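Local coordinates for Spermidine/putrescine ABC transporter, periplasmic binding protein (Treponema pallidum, PDB 2V84) that probably binds polyamines such as spermidine and putrescine in the periplasm and serves as the receptor of an ABC transporter, at residues E122-I134 against I247-C261. Residues are numbered along the deposited sequence; the frame is centred on the assembly and turned at random.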
loop_
_atom_site.group_PDB
_atom_site.type_symbol
_atom_site.label_atom_id
_atom_site.label_comp_id
_atom_site.label_asym_id
_atom_site.label_seq_id
_atom_site.Cartn_x
_atom_site.Cartn_y
_atom_site.Cartn_z
ATOM N N GLU A 122 5.596 18.247 5.944
ATOM C CA GLU A 122 6.368 19.291 5.296
ATOM C C GLU A 122 6.706 18.948 3.847
ATOM O O GLU A 122 6.912 19.837 3.036
ATOM C CB GLU A 122 7.625 19.582 6.110
ATOM C CG GLU A 122 8.508 20.643 5.503
ATOM C CD GLU A 122 9.602 21.107 6.440
ATOM O OE1 GLU A 122 10.203 20.264 7.142
ATOM O OE2 GLU A 122 9.852 22.320 6.457
ATOM N N TYR A 123 6.740 17.653 3.526
ATOM C CA TYR A 123 7.160 17.199 2.212
ATOM C C TYR A 123 6.150 16.206 1.682
ATOM O O TYR A 123 6.313 15.683 0.585
ATOM C CB TYR A 123 8.528 16.532 2.275
ATOM C CG TYR A 123 9.684 17.504 2.471
ATOM C CD1 TYR A 123 10.295 18.098 1.385
ATOM C CD2 TYR A 123 10.160 17.805 3.750
ATOM C CE1 TYR A 123 11.365 18.982 1.563
ATOM C CE2 TYR A 123 11.222 18.701 3.944
ATOM C CZ TYR A 123 11.821 19.279 2.847
ATOM O OH TYR A 123 12.886 20.147 3.000
ATOM N N SER A 124 5.118 15.912 2.468
ATOM C CA SER A 124 4.172 14.837 2.082
ATOM C C SER A 124 2.820 15.049 2.719
ATOM O O SER A 124 2.742 15.590 3.807
ATOM C CB SER A 124 4.719 13.460 2.501
ATOM O OG SER A 124 4.772 13.309 3.926
ATOM N N VAL A 125 1.754 14.592 2.067
ATOM C CA VAL A 125 0.435 14.610 2.705
ATOM C C VAL A 125 -0.169 13.240 2.531
ATOM O O VAL A 125 -0.181 12.754 1.435
ATOM C CB VAL A 125 -0.520 15.639 2.039
ATOM C CG1 VAL A 125 -1.948 15.537 2.654
ATOM C CG2 VAL A 125 0.026 17.086 2.201
ATOM N N PRO A 126 -0.640 12.587 3.611
ATOM C CA PRO A 126 -1.182 11.232 3.427
ATOM C C PRO A 126 -2.276 11.093 2.375
ATOM O O PRO A 126 -3.179 11.929 2.298
ATOM C CB PRO A 126 -1.769 10.897 4.809
ATOM C CG PRO A 126 -0.927 11.681 5.735
ATOM C CD PRO A 126 -0.613 12.972 5.031
ATOM N N TYR A 127 -2.199 10.006 1.604
ATOM C CA TYR A 127 -3.131 9.693 0.534
ATOM C C TYR A 127 -4.028 8.528 0.983
ATOM O O TYR A 127 -5.254 8.578 0.843
ATOM C CB TYR A 127 -2.287 9.301 -0.687
ATOM C CG TYR A 127 -3.027 9.070 -1.961
ATOM C CD1 TYR A 127 -3.740 7.893 -2.175
ATOM C CD2 TYR A 127 -2.964 10.007 -2.987
ATOM C CE1 TYR A 127 -4.395 7.677 -3.349
ATOM C CE2 TYR A 127 -3.638 9.797 -4.183
ATOM C CZ TYR A 127 -4.345 8.642 -4.356
ATOM O OH TYR A 127 -5.004 8.409 -5.553
ATOM N N TYR A 128 -3.418 7.481 1.536
ATOM C CA TYR A 128 -4.180 6.336 2.015
ATOM C C TYR A 128 -3.286 5.488 2.897
ATOM O O TYR A 128 -2.093 5.469 2.700
ATOM C CB TYR A 128 -4.825 5.513 0.837
ATOM C CG TYR A 128 -5.626 4.355 1.380
ATOM C CD1 TYR A 128 -6.775 4.585 2.133
ATOM C CD2 TYR A 128 -5.199 3.036 1.199
ATOM C CE1 TYR A 128 -7.488 3.535 2.695
ATOM C CE2 TYR A 128 -5.908 1.985 1.770
ATOM C CZ TYR A 128 -7.035 2.246 2.513
ATOM O OH TYR A 128 -7.732 1.196 3.053
ATOM N N LEU A 129 -3.868 4.833 3.892
ATOM C CA LEU A 129 -3.148 3.912 4.773
ATOM C C LEU A 129 -3.923 2.610 4.751
ATOM O O LEU A 129 -5.126 2.610 5.032
ATOM C CB LEU A 129 -3.115 4.475 6.205
ATOM C CG LEU A 129 -2.270 3.772 7.282
ATOM C CD1 LEU A 129 -1.914 4.764 8.337
ATOM C CD2 LEU A 129 -3.016 2.566 7.896
ATOM N N GLY A 130 -3.259 1.505 4.423
ATOM C CA GLY A 130 -3.957 0.199 4.461
ATOM C C GLY A 130 -2.939 -0.878 4.730
ATOM O O GLY A 130 -1.840 -0.596 5.213
ATOM N N ALA A 131 -3.296 -2.120 4.422
ATOM C CA ALA A 131 -2.348 -3.216 4.596
ATOM C C ALA A 131 -2.760 -4.339 3.693
ATOM O O ALA A 131 -3.961 -4.563 3.447
ATOM C CB ALA A 131 -2.305 -3.694 6.052
ATOM N N ALA A 132 -1.752 -5.055 3.203
ATOM C CA ALA A 132 -1.978 -6.324 2.517
ATOM C C ALA A 132 -2.438 -7.311 3.562
ATOM O O ALA A 132 -2.184 -7.160 4.756
ATOM C CB ALA A 132 -0.700 -6.818 1.852
ATOM N N GLY A 133 -3.129 -8.339 3.119
ATOM C CA GLY A 133 -3.541 -9.382 4.038
ATOM C C GLY A 133 -3.636 -10.692 3.284
ATOM O O GLY A 133 -2.895 -10.924 2.326
ATOM N N ILE A 134 -4.538 -11.556 3.735
ATOM C CA ILE A 134 -4.668 -12.894 3.165
ATOM C C ILE A 134 -6.125 -13.126 2.838
ATOM O O ILE A 134 -6.995 -12.834 3.657
ATOM C CB ILE A 134 -4.198 -13.988 4.197
ATOM C CG1 ILE A 134 -2.769 -13.702 4.685
ATOM C CG2 ILE A 134 -4.308 -15.406 3.592
ATOM C CD1 ILE A 134 -2.386 -14.457 5.965
ATOM N N ILE A 247 -6.367 -9.311 7.679
ATOM C CA ILE A 247 -4.994 -8.944 7.983
ATOM C C ILE A 247 -4.747 -9.601 9.341
ATOM O O ILE A 247 -5.490 -9.325 10.279
ATOM C CB ILE A 247 -4.845 -7.405 8.082
ATOM C CG1 ILE A 247 -5.258 -6.743 6.762
ATOM C CG2 ILE A 247 -3.421 -7.015 8.540
ATOM C CD1 ILE A 247 -5.947 -5.381 6.913
ATOM N N PRO A 248 -3.735 -10.497 9.452
ATOM C CA PRO A 248 -3.498 -11.201 10.701
ATOM C C PRO A 248 -3.352 -10.244 11.894
ATOM O O PRO A 248 -2.594 -9.271 11.814
ATOM C CB PRO A 248 -2.193 -11.952 10.422
ATOM C CG PRO A 248 -2.277 -12.223 8.942
ATOM C CD PRO A 248 -2.818 -10.947 8.385
ATOM N N GLN A 249 -4.094 -10.525 12.964
ATOM C CA GLN A 249 -4.229 -9.606 14.102
ATOM C C GLN A 249 -3.425 -10.036 15.330
ATOM O O GLN A 249 -3.327 -9.273 16.305
ATOM C CB GLN A 249 -5.711 -9.434 14.473
ATOM C CG GLN A 249 -6.590 -8.806 13.381
ATOM C CD GLN A 249 -6.271 -7.341 13.095
ATOM O OE1 GLN A 249 -6.333 -6.494 13.981
ATOM N NE2 GLN A 249 -5.938 -7.041 11.855
ATOM N N ASP A 250 -2.852 -11.243 15.292
ATOM C CA ASP A 250 -2.106 -11.772 16.441
ATOM C C ASP A 250 -0.636 -11.336 16.456
ATOM O O ASP A 250 0.100 -11.647 17.389
ATOM C CB ASP A 250 -2.260 -13.303 16.555
ATOM C CG ASP A 250 -1.530 -14.068 15.450
ATOM O OD1 ASP A 250 -1.573 -13.650 14.261
ATOM O OD2 ASP A 250 -0.931 -15.118 15.787
ATOM N N VAL A 251 -0.236 -10.597 15.422
ATOM C CA VAL A 251 1.120 -10.079 15.251
ATOM C C VAL A 251 1.058 -8.662 14.680
ATOM O O VAL A 251 -0.006 -8.223 14.250
ATOM C CB VAL A 251 1.981 -10.981 14.304
ATOM C CG1 VAL A 251 2.189 -12.369 14.909
ATOM C CG2 VAL A 251 1.363 -11.069 12.931
ATOM N N ALA A 252 2.187 -7.954 14.673
ATOM C CA ALA A 252 2.247 -6.604 14.112
ATOM C C ALA A 252 2.531 -6.662 12.616
ATOM O O ALA A 252 3.625 -6.369 12.167
ATOM C CB ALA A 252 3.299 -5.753 14.844
ATOM N N SER A 253 1.525 -7.075 11.850
ATOM C CA SER A 253 1.652 -7.233 10.400
ATOM C C SER A 253 2.038 -5.925 9.717
ATOM O O SER A 253 1.634 -4.856 10.168
ATOM C CB SER A 253 0.336 -7.719 9.806
ATOM O OG SER A 253 -0.115 -8.871 10.480
ATOM N N PRO A 254 2.787 -6.015 8.600
ATOM C CA PRO A 254 3.167 -4.805 7.876
ATOM C C PRO A 254 1.976 -3.999 7.344
ATOM O O PRO A 254 1.032 -4.542 6.740
ATOM C CB PRO A 254 4.030 -5.303 6.715
ATOM C CG PRO A 254 4.139 -6.768 6.829
ATOM C CD PRO A 254 3.291 -7.253 7.974
ATOM N N VAL A 255 2.063 -2.687 7.548
ATOM C CA VAL A 255 1.062 -1.713 7.137
ATOM C C VAL A 255 1.772 -0.696 6.212
ATOM O O VAL A 255 2.966 -0.476 6.339
ATOM C CB VAL A 255 0.415 -1.044 8.407
ATOM C CG1 VAL A 255 -0.528 0.086 8.054
ATOM C CG2 VAL A 255 -0.344 -2.083 9.237
ATOM N N TYR A 256 1.060 -0.115 5.250
ATOM C CA TYR A 256 1.662 0.909 4.376
ATOM C C TYR A 256 0.936 2.241 4.487
ATOM O O TYR A 256 -0.243 2.277 4.797
ATOM C CB TYR A 256 1.725 0.451 2.895
ATOM C CG TYR A 256 0.367 0.327 2.245
ATOM C CD1 TYR A 256 -0.328 1.464 1.781
ATOM C CD2 TYR A 256 -0.226 -0.909 2.099
ATOM C CE1 TYR A 256 -1.599 1.356 1.224
ATOM C CE2 TYR A 256 -1.476 -1.031 1.521
ATOM C CZ TYR A 256 -2.157 0.094 1.084
ATOM O OH TYR A 256 -3.412 -0.051 0.537
ATOM N N VAL A 257 1.659 3.341 4.275
ATOM C CA VAL A 257 1.019 4.637 4.045
ATOM C C VAL A 257 1.581 5.238 2.748
ATOM O O VAL A 257 2.787 5.341 2.584
ATOM C CB VAL A 257 1.162 5.630 5.239
ATOM C CG1 VAL A 257 2.636 5.786 5.650
ATOM C CG2 VAL A 257 0.502 6.971 4.880
ATOM N N ASP A 258 0.677 5.571 1.830
ATOM C CA ASP A 258 1.001 6.292 0.581
ATOM C C ASP A 258 0.657 7.780 0.762
ATOM O O ASP A 258 -0.289 8.086 1.477
ATOM C CB ASP A 258 0.146 5.728 -0.552
ATOM C CG ASP A 258 0.564 4.312 -0.964
ATOM O OD1 ASP A 258 1.762 4.022 -0.922
ATOM O OD2 ASP A 258 -0.316 3.509 -1.368
ATOM N N SER A 259 1.410 8.682 0.125
ATOM C CA SER A 259 1.306 10.144 0.345
ATOM C C SER A 259 1.436 10.888 -0.946
ATOM O O SER A 259 2.153 10.426 -1.820
ATOM C CB SER A 259 2.464 10.639 1.207
ATOM O OG SER A 259 2.307 10.177 2.526
ATOM N N PHE A 260 0.802 12.058 -1.046
ATOM C CA PHE A 260 1.108 13.035 -2.085
ATOM C C PHE A 260 2.419 13.725 -1.756
ATOM O O PHE A 260 2.648 14.185 -0.620
ATOM C CB PHE A 260 0.077 14.161 -2.142
ATOM C CG PHE A 260 -1.290 13.765 -2.656
ATOM C CD1 PHE A 260 -1.518 13.564 -4.010
ATOM C CD2 PHE A 260 -2.363 13.671 -1.768
ATOM C CE1 PHE A 260 -2.787 13.244 -4.498
ATOM C CE2 PHE A 260 -3.645 13.371 -2.248
ATOM C CZ PHE A 260 -3.859 13.157 -3.612
ATOM N N CYS A 261 3.273 13.832 -2.770
ATOM C CA CYS A 261 4.496 14.608 -2.646
ATOM C C CYS A 261 4.636 15.474 -3.876
ATOM O O CYS A 261 4.113 15.127 -4.953
ATOM C CB CYS A 261 5.717 13.682 -2.522
ATOM S SG CYS A 261 5.676 12.654 -1.066
HETATM O O HOH W 1 2.536 11.418 4.769
HETATM O O HOH W 2 0.803 -3.959 4.045
HETATM O O HOH W 3 0.238 -7.191 6.163
#
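Y127 and Y128 both send their backbone N-H to the carbonyl of D258, which makes a classic beta bulge between the antiparallel strands 125-130 and 254-260. The two bonds to D258 O are unequal: Y127 N lies 2.7 Å away, Y128 N 3.2 Å and well above the carbonyl plane. Paired bonds resume on either side, V125 with F260 and, beyond D258 N to Y128 O, G130 with Y256. The extra residue turns the Y127 side chain toward the partner strand, where CD2 sits 3.3 Å from F260 CZ, over one face of the phenylalanine ring, in an oblique aromatic pair with planes at 58°. Farther along, the Y256 ring lies over the backbone of G130, whose CA is 4.1 Å from the ring centroid and 23° off its normal, a CH-pi contact. A chi1 of 68° sets Y256 CG between its own N and carbonyl carbon, and the ring therefore leans across the neighbouring strand. Y256 OH lies at the edge of the Y128 ring, near its plane, 3.4 Å from Y128 CE2. L129 CD2 packs on V255 CG1 at 3.5 Å. Past the strand pairing, one water donates to A132 O and P254 O, and another accepts from A132 N and probably reaches P254 O. These strands run between the two lobes of the solute-binding fold, and P254 touches E168, a predicted spermidine ligand. D258 OD2, hydrogen-bonded to Y35 OH and to the nitrogen of a MES molecule, probably from the crystallisation liquor, lies near Y256, consistent with an aromatic and acidic pocket lining that would suit a cationic polyamine.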